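Long-range contacts in regulatory protein YycH-like domain-containing protein (Eubacterium rectale, PDB 5COZ), which is of unknown function but probably has a domain like that of the regulatory protein YycH and is probably exported as a lipoprotein: residues A[62-67]-A[262-267]; A[137-142]-A[196-201]; A[232-237]-A[304-309]. All blocks are in the same frame, centred on the assembly; numbering follows the deposited sequence.

Contact 1: residues A[62-67]-A[262-267]; sequences GKVKAI and YDWVET
K63 and K65 of strand 62-66 exchange backbone hydrogen bonds with D263, V265 and E266 of strand 262-267. The strands run antiparallel. At K65 one residue satisfies both backbone polar atoms: K65 N gives to D263 O at 2.9 Å, and D263 N gives to K65 O at 2.8 Å. K63 is served by two residues. K63 N reaches E266 O at 2.9 Å, almost in line with the carbonyl bond (C=O...N angle 161°). K63 O accepts from V265 N at 2.8 Å and, weakly, from E266 N at 3.3 Å. G62, V64 and A66 turn their backbone bonds to I317, Y315 and E313, on or just before strand 314-330. The side chains divide between two faces. On one, V64 touches both Y262 and W264: CG2 lies 3.8 Å from Y262 CB, and CG1 lies 4.0 Å from W264 CE3. On the other, E266 CG lies between its own backbone N and carbonyl carbon (chi1 62°), beside K63 CG. The two side chains run side by side without joining charges. K63 NZ instead forms salt bridges with D310 and D316. Next to them V265 CG2 rests on K65 CG at 3.6 Å. V265 is the extra residue, with a near-helical psi of -47°. V265 and E266 both face K63, which makes this a classic beta bulge in an antiparallel strand pair of the mixed sheet.

Contact 2: residues A[137-142]-A[196-201]; sequences SASKFG and NTLIFP
A138 and S139, just past the end of helix 130-137, meet the loop 196-201 mainly through backbone atoms. A138 O is gripped by two successive donors, I199 N at 3.0 Å and F200 N at 2.9 Å, both in its carbonyl plane. S139 and L198 form a single backbone bridge. N196 closes the other end of the tight part. Its CG is anti to the backbone N (chi1 -174°), and OD1 takes F141 N at 2.8 Å, nearly straight out from the side-chain carbonyl (167°). OD1 also lies 3.2 Å from S139 CB, where packing is close. The other end of the amide is used too: N196 ND2 bonds to A135 O, within the helix. Both ends together fix the rotation of the amide. On this same side a water bridges the segments, donating to S139 OG at 2.7 Å and to N196 O at 2.8 Å. S139 OG also bonds to L134 O. F141 turns its ring away from this loop, onto V213 and F215 of strand 211-220. The other side is looser. K140, T197, I199 and the F200 ring are exposed there. K140 N gives a weak bond to T197 O, and the tip of I199 lies against the S139 backbone. The chemistry is thus mostly polar: side chains of S139 and N196 satisfy carbonyls of the helix's last turn and tie the two irregular segments to it.

Contact 3: residues A[232-237]-A[304-309]; sequences EALTGY and EYMLFA
T235 and F308 bring the two backbones together, their CA atoms 4.5 Å apart, and the touching parts of the segments run about 55° apart. The short helix 232-235 thus docks its end on strand 304-309 of the mixed sheet. One backbone hydrogen bond joins them, A309 N to T235 O at 2.8 Å, with the donor close to the line of the carbonyl bond. The same oxygen receives a CA-H...O contact from F308 CA. The helix ends at T235. G236 leaves it with positive phi (89°), within an ST turn in which T235 OG1 accepts from Y237 N at 3.3 Å. T235 OG1 sits between the backbone N and the carbonyl carbon of its own residue (chi1 68°). Its single hydrogen has two acceptors near it, N239 OD1, the stronger partner, and N231 O, and must be shared or go to one of them. L234 packs on M306 and F308. Its CD2 lies 3.7 Å from SE of M306, a selenomethionine, and the two side chains cross at about a right angle. L234 CD1 reaches the F308 ring at CE1. The edge of that ring also meets L234 O, which lies 3.4 Å from F308 CD1. Y237 points toward the strand from the other end of its segment. Its ring lies beside A309 CB, and its edge faces L307 O, 3.6 Å from Y237 CE1. The ring also stacks edge-to-face with Y315. A water donates to L307 O at 2.9 Å and lies at a long, weak 3.5 Å from Y237 OH.

Contacts 1 and 3 are neighbours, with centres 14 Å apart, and both reach the mixed sheet. They touch at Y262 OH and Y237 OH, 3.3 Å apart and probably hydrogen-bonded. Their segments alternate along the chain: 62-67, 232-237, 262-267, 304-309. Contact 2 falls between the first two of these. Its centre lies 36 Å from that of contact 1 and 31 Å from that of contact 3, on the opposite side of the chain's centre. It joins loops next to the antiparallel sheet, on the side of the bound sodium ion. The chain therefore leaves the mixed sheet, builds the other sheet, and returns.

Contact 1: residues A[62-67]-A[262-267]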
ATOM      1  N   GLY A  62     -19.492   5.000   5.064  1.00  7.94           N
ATOM      2  CA  GLY A  62     -19.581   5.896   6.207  1.00  8.11           C
ATOM      3  C   GLY A  62     -18.851   7.198   6.005  1.00  9.44           C
ATOM      4  O   GLY A  62     -18.555   7.610   4.876  1.00  8.78           O
ATOM      5  N   LYS A  63     -18.666   7.880   7.118  1.00  7.58           N
ATOM      6  CA  LYS A  63     -17.888   9.111   7.195  1.00  6.73           C
ATOM      7  C   LYS A  63     -16.747   8.851   8.131  1.00  9.45           C
ATOM      8  O   LYS A  63     -16.942   8.196   9.173  1.00  9.41           O
ATOM      9  CB  LYS A  63     -18.718  10.278   7.741  1.00  9.81           C
ATOM     10  CG  LYS A  63     -19.981  10.627   6.973  1.00 19.35           C
ATOM     11  CD  LYS A  63     -19.701  11.474   5.774  1.00 20.37           C
ATOM     12  CE  LYS A  63     -20.994  12.050   5.239  1.00 20.54           C
ATOM     13  NZ  LYS A  63     -20.736  12.679   3.922  1.00 18.31           N
ATOM     14  N   VAL A  64     -15.566   9.370   7.796  1.00  7.88           N
ATOM     15  CA  VAL A  64     -14.383   9.292   8.669  1.00  6.88           C
ATOM     16  C   VAL A  64     -13.783  10.665   8.781  1.00  8.82           C
ATOM     17  O   VAL A  64     -14.005  11.516   7.911  1.00 10.09           O
ATOM     18  CB  VAL A  64     -13.290   8.300   8.142  1.00  9.17           C
ATOM     19  CG1 VAL A  64     -13.817   6.869   8.028  1.00 10.07           C
ATOM     20  CG2 VAL A  64     -12.713   8.777   6.807  1.00  8.55           C
ATOM     21  N   LYS A  65     -12.995  10.880   9.824  1.00  8.15           N
ATOM     22  CA  LYS A  65     -12.251  12.116  10.003  1.00  7.95           C
ATOM     23  C   LYS A  65     -10.793  11.800   9.900  1.00  9.06           C
ATOM     24  O   LYS A  65     -10.341  10.788  10.418  1.00  9.35           O
ATOM     25  CB  LYS A  65     -12.548  12.724  11.393  1.00 10.07           C
ATOM     26  CG  LYS A  65     -13.825  13.528  11.457  1.00 22.06           C
ATOM     27  CD  LYS A  65     -13.883  14.321  12.769  1.00 28.37           C
ATOM     28  CE  LYS A  65     -15.063  15.266  12.809  1.00 34.68           C
ATOM     29  NZ  LYS A  65     -16.337  14.569  13.139  1.00 41.91           N
ATOM     30  N   ALA A  66     -10.030  12.691   9.289  1.00  8.44           N
ATOM     31  CA  ALA A  66      -8.594  12.528   9.259  1.00  9.05           C
ATOM     32  C   ALA A  66      -8.025  12.559  10.671  1.00 11.20           C
ATOM     33  O   ALA A  66      -8.496  13.353  11.501  1.00 12.93           O
ATOM     34  CB  ALA A  66      -7.980  13.671   8.449  1.00 11.85           C
ATOM     35  N   ILE A  67      -7.046  11.686  10.955  1.00  7.72           N
ATOM     36  CA  ILE A  67      -6.301  11.721  12.209  1.00  8.72           C
ATOM     37  C   ILE A  67      -5.154  12.684  11.954  1.00 13.75           C
ATOM     38  O   ILE A  67      -4.360  12.481  11.025  1.00 16.08           O
ATOM     39  CB  ILE A  67      -5.848  10.311  12.677  1.00 12.40           C
ATOM     40  CG1 ILE A  67      -7.095   9.470  13.048  1.00 13.37           C
ATOM     41  CG2 ILE A  67      -4.890  10.413  13.903  1.00 13.58           C
ATOM     42  CD1 ILE A  67      -6.874   8.021  13.275  1.00 11.74           C
ATOM     43  N   TYR A 262      -7.349   7.445   9.577  1.00  9.06           N
ATOM     44  CA  TYR A 262      -8.705   7.967   9.651  1.00  8.32           C
ATOM     45  C   TYR A 262      -9.453   7.371  10.805  1.00 11.55           C
ATOM     46  O   TYR A 262      -9.190   6.228  11.196  1.00 13.72           O
ATOM     47  CB  TYR A 262      -9.448   7.660   8.335  1.00  8.65           C
ATOM     48  CG  TYR A 262      -8.719   8.220   7.133  1.00  8.65           C
ATOM     49  CD1 TYR A 262      -8.890   9.545   6.744  1.00  8.92           C
ATOM     50  CD2 TYR A 262      -7.780   7.451   6.436  1.00 10.04           C
ATOM     51  CE1 TYR A 262      -8.157  10.094   5.691  1.00 10.52           C
ATOM     52  CE2 TYR A 262      -7.005   8.008   5.419  1.00 11.55           C
ATOM     53  CZ  TYR A 262      -7.221   9.320   5.026  1.00 14.95           C
ATOM     54  OH  TYR A 262      -6.521   9.895   3.980  1.00 15.57           O
ATOM     55  N   ASP A 263     -10.375   8.152  11.380  1.00  7.96           N
ATOM     56  CA  ASP A 263     -11.205   7.721  12.506  1.00  8.22           C
ATOM     57  C   ASP A 263     -12.658   7.623  12.031  1.00  9.51           C
ATOM     58  O   ASP A 263     -13.223   8.601  11.557  1.00  8.65           O
ATOM     59  CB  ASP A 263     -11.082   8.702  13.696  1.00  9.57           C
ATOM     60  CG  ASP A 263     -11.709   8.200  14.987  1.00 11.47           C
ATOM     61  OD1 ASP A 263     -11.577   7.025  15.271  1.00 13.02           O
ATOM     62  OD2 ASP A 263     -12.373   9.001  15.683  1.00 16.08           O
ATOM     63  N   TRP A 264     -13.258   6.439  12.172  1.00  8.07           N
ATOM     64  CA  TRP A 264     -14.657   6.227  11.765  1.00  8.13           C
ATOM     65  C   TRP A 264     -15.607   7.092  12.604  1.00  8.75           C
ATOM     66  O   TRP A 264     -15.619   6.993  13.847  1.00  8.58           O
ATOM     67  CB  TRP A 264     -15.012   4.759  11.938  1.00  8.32           C
ATOM     68  CG  TRP A 264     -16.367   4.390  11.399  1.00  8.41           C
ATOM     69  CD1 TRP A 264     -17.559   4.439  12.070  1.00 11.13           C
ATOM     70  CD2 TRP A 264     -16.651   3.839  10.113  1.00  7.16           C
ATOM     71  NE1 TRP A 264     -18.577   3.972  11.266  1.00 10.07           N
ATOM     72  CE2 TRP A 264     -18.044   3.586  10.061  1.00 10.51           C
ATOM     73  CE3 TRP A 264     -15.862   3.511   8.998  1.00  7.46           C
ATOM     74  CZ2 TRP A 264     -18.657   3.022   8.931  1.00  9.35           C
ATOM     75  CZ3 TRP A 264     -16.474   2.938   7.881  1.00  8.34           C
ATOM     76  CH2 TRP A 264     -17.850   2.695   7.863  1.00  9.11           C
ATOM     77  N   VAL A 265     -16.477   7.865  11.938  1.00  6.79           N
ATOM     78  CA  VAL A 265     -17.410   8.705  12.675  1.00  7.63           C
ATOM     79  C   VAL A 265     -18.813   8.076  12.677  1.00 10.04           C
ATOM     80  O   VAL A 265     -19.473   8.014  13.732  1.00 10.34           O
ATOM     81  CB  VAL A 265     -17.441  10.131  12.054  1.00 10.93           C
ATOM     82  CG1 VAL A 265     -18.567  11.011  12.642  1.00 10.63           C
ATOM     83  CG2 VAL A 265     -16.076  10.799  12.249  1.00 10.73           C
ATOM     84  N   GLU A 266     -19.279   7.623  11.497  1.00  9.04           N
ATOM     85  CA  GLU A 266     -20.632   7.065  11.401  1.00  9.78           C
ATOM     86  C   GLU A 266     -20.827   6.258  10.134  1.00 10.91           C
ATOM     87  O   GLU A 266     -20.147   6.480   9.125  1.00  9.38           O
ATOM     88  CB  GLU A 266     -21.707   8.179  11.454  1.00 12.11           C
ATOM     89  CG  GLU A 266     -21.636   9.184  10.327  1.00 15.13           C
ATOM     90  CD  GLU A 266     -22.522  10.398  10.545  1.00 33.48           C
ATOM     91  OE1 GLU A 266     -23.749  10.223  10.707  1.00 37.04           O
ATOM     92  OE2 GLU A 266     -21.982  11.525  10.552  1.00 33.64           O
ATOM     93  N   THR A 267     -21.821   5.360  10.187  1.00  8.70           N
ATOM     94  CA  THR A 267     -22.269   4.582   9.043  1.00  8.16           C
ATOM     95  C   THR A 267     -23.294   5.416   8.309  1.00 11.36           C
ATOM     96  O   THR A 267     -24.219   5.949   8.947  1.00 12.78           O
ATOM     97  CB  THR A 267     -22.884   3.260   9.522  1.00 11.74           C
ATOM     98  OG1 THR A 267     -21.888   2.534  10.243  1.00 11.14           O
ATOM     99  CG2 THR A 267     -23.396   2.400   8.357  1.00 12.73           C
TER

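Contact 2: residues A[137-142]-A[196-201]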
ATOM      1  N   SER A 137      14.921   4.280   0.562  1.00 13.87           N
ATOM      2  CA  SER A 137      14.671   5.455  -0.280  1.00 14.50           C
ATOM      3  C   SER A 137      15.871   5.960  -1.105  1.00 18.95           C
ATOM      4  O   SER A 137      15.718   6.931  -1.854  1.00 18.86           O
ATOM      5  CB  SER A 137      14.114   6.595   0.578  1.00 19.27           C
ATOM      6  OG  SER A 137      15.049   7.095   1.518  1.00 27.51           O
ATOM      7  N   ALA A 138      17.017   5.270  -1.066  1.00 14.81           N
ATOM      8  CA  ALA A 138      18.178   5.689  -1.870  1.00 15.15           C
ATOM      9  C   ALA A 138      18.731   4.519  -2.686  1.00 17.70           C
ATOM     10  O   ALA A 138      19.869   4.569  -3.171  1.00 18.39           O
ATOM     11  CB  ALA A 138      19.249   6.269  -0.978  1.00 16.67           C
ATOM     12  N   SER A 139      17.912   3.478  -2.865  1.00 14.57           N
ATOM     13  CA  SER A 139      18.347   2.279  -3.546  1.00 13.44           C
ATOM     14  C   SER A 139      17.380   1.898  -4.674  1.00 16.33           C
ATOM     15  O   SER A 139      16.523   2.711  -5.035  1.00 16.70           O
ATOM     16  CB  SER A 139      18.490   1.147  -2.516  1.00 11.84           C
ATOM     17  OG  SER A 139      19.438   1.518  -1.522  1.00 13.60           O
ATOM     18  N   LYS A 140      17.504   0.691  -5.243  1.00 13.73           N
ATOM     19  CA  LYS A 140      16.674   0.251  -6.364  1.00 13.16           C
ATOM     20  C   LYS A 140      15.200   0.086  -5.951  1.00 16.33           C
ATOM     21  O   LYS A 140      14.292   0.292  -6.778  1.00 16.32           O
ATOM     22  CB  LYS A 140      17.235  -1.061  -6.945  1.00 14.59           C
ATOM     23  CG  LYS A 140      16.802  -1.363  -8.371  1.00 32.49           C
ATOM     24  CD  LYS A 140      17.507  -2.610  -8.904  1.00 41.96           C
ATOM     25  CE  LYS A 140      16.999  -3.042 -10.255  1.00 60.04           C
ATOM     26  NZ  LYS A 140      17.543  -2.196 -11.353  1.00 77.42           N
ATOM     27  N   PHE A 141      14.963  -0.297  -4.680  1.00 11.72           N
ATOM     28  CA  PHE A 141      13.602  -0.486  -4.202  1.00 10.32           C
ATOM     29  C   PHE A 141      12.860   0.841  -4.171  1.00 13.09           C
ATOM     30  O   PHE A 141      13.414   1.864  -3.767  1.00 15.32           O
ATOM     31  CB  PHE A 141      13.626  -1.114  -2.793  1.00 10.52           C
ATOM     32  CG  PHE A 141      12.272  -1.392  -2.191  1.00  9.54           C
ATOM     33  CD1 PHE A 141      11.514  -2.469  -2.623  1.00  9.09           C
ATOM     34  CD2 PHE A 141      11.728  -0.540  -1.236  1.00 11.01           C
ATOM     35  CE1 PHE A 141      10.267  -2.748  -2.051  1.00 10.04           C
ATOM     36  CE2 PHE A 141      10.471  -0.815  -0.667  1.00 11.59           C
ATOM     37  CZ  PHE A 141       9.753  -1.910  -1.088  1.00 10.62           C
ATOM     38  N   GLY A 142      11.578   0.779  -4.517  1.00 11.15           N
ATOM     39  CA  GLY A 142      10.687   1.933  -4.476  1.00 11.47           C
ATOM     40  C   GLY A 142       9.333   1.459  -3.998  1.00 10.41           C
ATOM     41  O   GLY A 142       8.951   0.310  -4.239  1.00 11.30           O
ATOM     42  N   ASN A 196      18.961  -5.069  -4.141  1.00  9.65           N
ATOM     43  CA  ASN A 196      18.581  -3.704  -3.821  1.00  9.36           C
ATOM     44  C   ASN A 196      19.819  -2.800  -3.913  1.00 12.13           C
ATOM     45  O   ASN A 196      20.363  -2.371  -2.885  1.00 11.95           O
ATOM     46  CB  ASN A 196      17.951  -3.623  -2.424  1.00  8.51           C
ATOM     47  CG  ASN A 196      17.415  -2.255  -2.130  1.00 12.81           C
ATOM     48  OD1 ASN A 196      16.826  -1.599  -3.006  1.00 11.34           O
ATOM     49  ND2 ASN A 196      17.616  -1.779  -0.912  1.00  9.73           N
ATOM     50  N   THR A 197      20.285  -2.541  -5.147  1.00 11.92           N
ATOM     51  CA  THR A 197      21.498  -1.756  -5.379  1.00 11.99           C
ATOM     52  C   THR A 197      21.424  -0.391  -4.727  1.00 13.65           C
ATOM     53  O   THR A 197      20.408   0.303  -4.879  1.00 13.82           O
ATOM     54  CB  THR A 197      21.717  -1.585  -6.894  1.00 15.66           C
ATOM     55  OG1 THR A 197      21.426  -2.820  -7.553  1.00 17.77           O
ATOM     56  CG2 THR A 197      23.149  -1.076  -7.240  1.00 17.34           C
ATOM     57  N   LEU A 198      22.465  -0.016  -3.976  1.00 12.78           N
ATOM     58  CA  LEU A 198      22.536   1.300  -3.372  1.00 13.20           C
ATOM     59  C   LEU A 198      22.887   2.292  -4.498  1.00 18.86           C
ATOM     60  O   LEU A 198      23.954   2.188  -5.102  1.00 19.72           O
ATOM     61  CB  LEU A 198      23.534   1.332  -2.216  1.00 13.21           C
ATOM     62  CG  LEU A 198      23.737   2.699  -1.508  1.00 16.65           C
ATOM     63  CD1 LEU A 198      22.436   3.228  -0.871  1.00 16.97           C
ATOM     64  CD2 LEU A 198      24.772   2.583  -0.436  1.00 17.14           C
ATOM     65  N   ILE A 199      21.952   3.187  -4.834  1.00 17.35           N
ATOM     66  CA  ILE A 199      22.144   4.117  -5.950  1.00 17.93           C
ATOM     67  C   ILE A 199      22.683   5.452  -5.464  1.00 24.18           C
ATOM     68  O   ILE A 199      23.545   6.032  -6.139  1.00 23.44           O
ATOM     69  CB  ILE A 199      20.839   4.289  -6.778  1.00 20.78           C
ATOM     70  CG1 ILE A 199      20.317   2.920  -7.290  1.00 21.20           C
ATOM     71  CG2 ILE A 199      21.066   5.256  -7.975  1.00 21.79           C
ATOM     72  CD1 ILE A 199      18.911   2.937  -7.904  1.00 22.80           C
ATOM     73  N   PHE A 200      22.205   5.942  -4.311  1.00 21.12           N
ATOM     74  CA  PHE A 200      22.630   7.244  -3.818  1.00 21.48           C
ATOM     75  C   PHE A 200      23.283   7.164  -2.430  1.00 24.53           C
ATOM     76  O   PHE A 200      22.714   7.652  -1.447  1.00 24.03           O
ATOM     77  CB  PHE A 200      21.447   8.236  -3.841  1.00 22.87           C
ATOM     78  CG  PHE A 200      20.816   8.399  -5.207  1.00 24.65           C
ATOM     79  CD1 PHE A 200      21.443   9.147  -6.199  1.00 28.31           C
ATOM     80  CD2 PHE A 200      19.599   7.797  -5.507  1.00 27.15           C
ATOM     81  CE1 PHE A 200      20.865   9.283  -7.467  1.00 29.63           C
ATOM     82  CE2 PHE A 200      19.016   7.941  -6.773  1.00 30.19           C
ATOM     83  CZ  PHE A 200      19.657   8.679  -7.746  1.00 28.73           C
ATOM     84  N   PRO A 201      24.532   6.646  -2.321  1.00 22.09           N
ATOM     85  CA  PRO A 201      25.199   6.667  -1.015  1.00 22.73           C
ATOM     86  C   PRO A 201      25.486   8.116  -0.604  1.00 30.01           C
ATOM     87  O   PRO A 201      25.557   8.998  -1.467  1.00 31.22           O
ATOM     88  CB  PRO A 201      26.489   5.867  -1.261  1.00 24.83           C
ATOM     89  CG  PRO A 201      26.761   6.032  -2.712  1.00 28.51           C
ATOM     90  CD  PRO A 201      25.411   6.070  -3.364  1.00 23.61           C
TER
HETATM   91  O   HOH W   1      20.974  -0.593  -0.782  1.00 12.34           O

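Contact 3: residues A[232-237]-A[304-309]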
ATOM      1  N   GLU A 232      -6.466  12.580  -7.719  1.00  7.26           N
ATOM      2  CA  GLU A 232      -7.196  13.658  -7.082  1.00  7.11           C
ATOM      3  C   GLU A 232      -8.538  13.940  -7.792  1.00  9.50           C
ATOM      4  O   GLU A 232      -9.479  14.400  -7.139  1.00  9.19           O
ATOM      5  CB  GLU A 232      -6.287  14.901  -7.033  1.00  8.33           C
ATOM      6  CG  GLU A 232      -6.872  16.050  -6.232  1.00  8.83           C
ATOM      7  CD  GLU A 232      -5.838  17.046  -5.749  1.00 12.90           C
ATOM      8  OE1 GLU A 232      -4.667  16.985  -6.188  1.00 12.57           O
ATOM      9  OE2 GLU A 232      -6.204  17.866  -4.881  1.00 11.96           O
ATOM     10  N   ALA A 233      -8.652  13.637  -9.109  1.00  7.77           N
ATOM     11  CA  ALA A 233      -9.938  13.871  -9.772  1.00  8.76           C
ATOM     12  C   ALA A 233     -11.019  12.946  -9.203  1.00 11.10           C
ATOM     13  O   ALA A 233     -12.177  13.353  -9.083  1.00 13.03           O
ATOM     14  CB  ALA A 233      -9.810  13.634 -11.273  1.00 10.48           C
ATOM     15  N   LEU A 234     -10.620  11.723  -8.849  1.00 10.07           N
ATOM     16  CA  LEU A 234     -11.591  10.764  -8.339  1.00 10.75           C
ATOM     17  C   LEU A 234     -11.861  10.952  -6.845  1.00 11.80           C
ATOM     18  O   LEU A 234     -13.015  10.930  -6.431  1.00 11.99           O
ATOM     19  CB  LEU A 234     -11.033   9.366  -8.586  1.00 11.17           C
ATOM     20  CG  LEU A 234     -11.886   8.168  -8.113  1.00 16.12           C
ATOM     21  CD1 LEU A 234     -13.328   8.239  -8.653  1.00 17.14           C
ATOM     22  CD2 LEU A 234     -11.211   6.888  -8.482  1.00 16.27           C
ATOM     23  N   THR A 235     -10.796  11.151  -6.049  1.00  8.42           N
ATOM     24  CA  THR A 235     -10.967  11.198  -4.577  1.00  7.48           C
ATOM     25  C   THR A 235     -11.237  12.582  -4.023  1.00 10.29           C
ATOM     26  O   THR A 235     -11.689  12.696  -2.881  1.00  9.05           O
ATOM     27  CB  THR A 235      -9.713  10.658  -3.884  1.00  7.90           C
ATOM     28  OG1 THR A 235      -8.649  11.598  -4.135  1.00  7.49           O
ATOM     29  CG2 THR A 235      -9.298   9.260  -4.392  1.00  9.42           C
ATOM     30  N   GLY A 236     -10.888  13.610  -4.789  1.00  7.37           N
ATOM     31  CA  GLY A 236     -11.097  14.973  -4.329  1.00  7.80           C
ATOM     32  C   GLY A 236      -9.927  15.543  -3.544  1.00 11.01           C
ATOM     33  O   GLY A 236     -10.005  16.678  -3.097  1.00 10.87           O
ATOM     34  N   TYR A 237      -8.853  14.759  -3.317  1.00  7.67           N
ATOM     35  CA  TYR A 237      -7.709  15.270  -2.565  1.00  7.84           C
ATOM     36  C   TYR A 237      -6.461  14.518  -3.010  1.00  9.51           C
ATOM     37  O   TYR A 237      -6.567  13.622  -3.877  1.00  8.80           O
ATOM     38  CB  TYR A 237      -7.951  15.119  -1.045  1.00  7.75           C
ATOM     39  CG  TYR A 237      -7.854  13.695  -0.517  1.00  8.03           C
ATOM     40  CD1 TYR A 237      -8.851  12.761  -0.784  1.00  7.99           C
ATOM     41  CD2 TYR A 237      -6.777  13.295   0.271  1.00  8.95           C
ATOM     42  CE1 TYR A 237      -8.758  11.448  -0.323  1.00  8.67           C
ATOM     43  CE2 TYR A 237      -6.685  11.987   0.763  1.00  8.23           C
ATOM     44  CZ  TYR A 237      -7.675  11.072   0.458  1.00  8.79           C
ATOM     45  OH  TYR A 237      -7.582   9.774   0.898  1.00 11.45           O
ATOM     46  N   GLU A 304     -11.361  -2.767  -1.438  1.00  5.26           N
ATOM     47  CA  GLU A 304     -10.723  -1.725  -0.640  1.00  4.67           C
ATOM     48  C   GLU A 304     -11.723  -0.665  -0.255  1.00  5.46           C
ATOM     49  O   GLU A 304     -12.799  -0.581  -0.834  1.00  5.61           O
ATOM     50  CB  GLU A 304      -9.546  -1.077  -1.413  1.00  4.79           C
ATOM     51  CG  GLU A 304      -8.564  -2.133  -1.918  1.00  7.14           C
ATOM     52  CD  GLU A 304      -7.336  -1.624  -2.640  1.00  8.05           C
ATOM     53  OE1 GLU A 304      -7.240  -0.394  -2.849  1.00  8.17           O
ATOM     54  OE2 GLU A 304      -6.519  -2.462  -3.095  1.00  7.51           O
ATOM     55  N   TYR A 305     -11.353   0.181   0.719  1.00  5.53           N
ATOM     56  CA  TYR A 305     -12.176   1.320   1.088  1.00  5.37           C
ATOM     57  C   TYR A 305     -11.556   2.577   0.514  1.00  7.50           C
ATOM     58  O   TYR A 305     -10.448   2.969   0.908  1.00  8.34           O
ATOM     59  CB  TYR A 305     -12.247   1.451   2.622  1.00  5.83           C
ATOM     60  CG  TYR A 305     -13.447   0.811   3.279  1.00  5.71           C
ATOM     61  CD1 TYR A 305     -14.740   1.074   2.829  1.00  5.62           C
ATOM     62  CD2 TYR A 305     -13.304   0.025   4.414  1.00  5.51           C
ATOM     63  CE1 TYR A 305     -15.861   0.571   3.499  1.00  6.20           C
ATOM     64  CE2 TYR A 305     -14.418  -0.475   5.100  1.00  6.56           C
ATOM     65  CZ  TYR A 305     -15.694  -0.192   4.643  1.00  7.66           C
ATOM     66  OH  TYR A 305     -16.784  -0.668   5.334  1.00  7.83           O
HETATM   67  N   MSE A 306     -12.286   3.237  -0.382  1.00  6.00           N
HETATM   68  CA  MSE A 306     -11.791   4.481  -0.961  1.00  6.11           C
HETATM   69  C   MSE A 306     -12.346   5.658  -0.169  1.00  7.81           C
HETATM   70  O   MSE A 306     -13.503   5.631   0.261  1.00  6.68           O
HETATM   71  CB  MSE A 306     -12.182   4.596  -2.433  1.00  7.13           C
HETATM   72  CG  MSE A 306     -11.603   5.849  -3.073  1.00  8.75           C
HETATM   73 SE   MSE A 306     -11.650   5.760  -5.002  0.75 11.54          SE
HETATM   74  CE  MSE A 306     -10.100   4.676  -5.263  1.00 11.17           C
ATOM     75  N   LEU A 307     -11.488   6.665   0.029  1.00  7.26           N
ATOM     76  CA  LEU A 307     -11.900   7.892   0.680  0.60  7.94           C
ATOM     77  C   LEU A 307     -12.155   8.985  -0.320  1.00  8.99           C
ATOM     78  O   LEU A 307     -11.372   9.181  -1.263  1.00  9.02           O
ATOM     79  CB  LEU A 307     -10.864   8.365   1.653  0.60  8.17           C
ATOM     80  CG  LEU A 307     -10.585   7.456   2.822  0.60 12.71           C
ATOM     81  CD1 LEU A 307      -9.959   8.215   3.807  0.60 13.80           C
ATOM     82  CD2 LEU A 307     -11.841   6.989   3.503  0.60 15.99           C
ATOM     83  N   PHE A 308     -13.272   9.712  -0.102  1.00  7.77           N
ATOM     84  CA  PHE A 308     -13.647  10.816  -0.975  1.00  8.08           C
ATOM     85  C   PHE A 308     -13.767  12.052  -0.122  1.00 11.73           C
ATOM     86  O   PHE A 308     -14.579  12.072   0.825  1.00 10.96           O
ATOM     87  CB  PHE A 308     -14.974  10.503  -1.698  1.00  9.34           C
ATOM     88  CG  PHE A 308     -14.936   9.266  -2.559  1.00  9.48           C
ATOM     89  CD1 PHE A 308     -14.499   9.332  -3.881  1.00 10.86           C
ATOM     90  CD2 PHE A 308     -15.266   8.019  -2.033  1.00  9.95           C
ATOM     91  CE1 PHE A 308     -14.468   8.192  -4.678  1.00 12.35           C
ATOM     92  CE2 PHE A 308     -15.232   6.884  -2.826  1.00 12.68           C
ATOM     93  CZ  PHE A 308     -14.848   6.978  -4.149  1.00 11.03           C
ATOM     94  N   ALA A 309     -12.986  13.091  -0.438  1.00  8.88           N
ATOM     95  CA  ALA A 309     -13.052  14.319   0.364  1.00  9.17           C
ATOM     96  C   ALA A 309     -14.479  14.857   0.448  1.00 13.23           C
ATOM     97  O   ALA A 309     -15.223  14.839  -0.537  1.00 12.24           O
ATOM     98  CB  ALA A 309     -12.118  15.371  -0.216  1.00 10.86           C
TER
HETATM   99  O   HOH W   2      -8.967   7.586  -1.412  0.80 21.00           O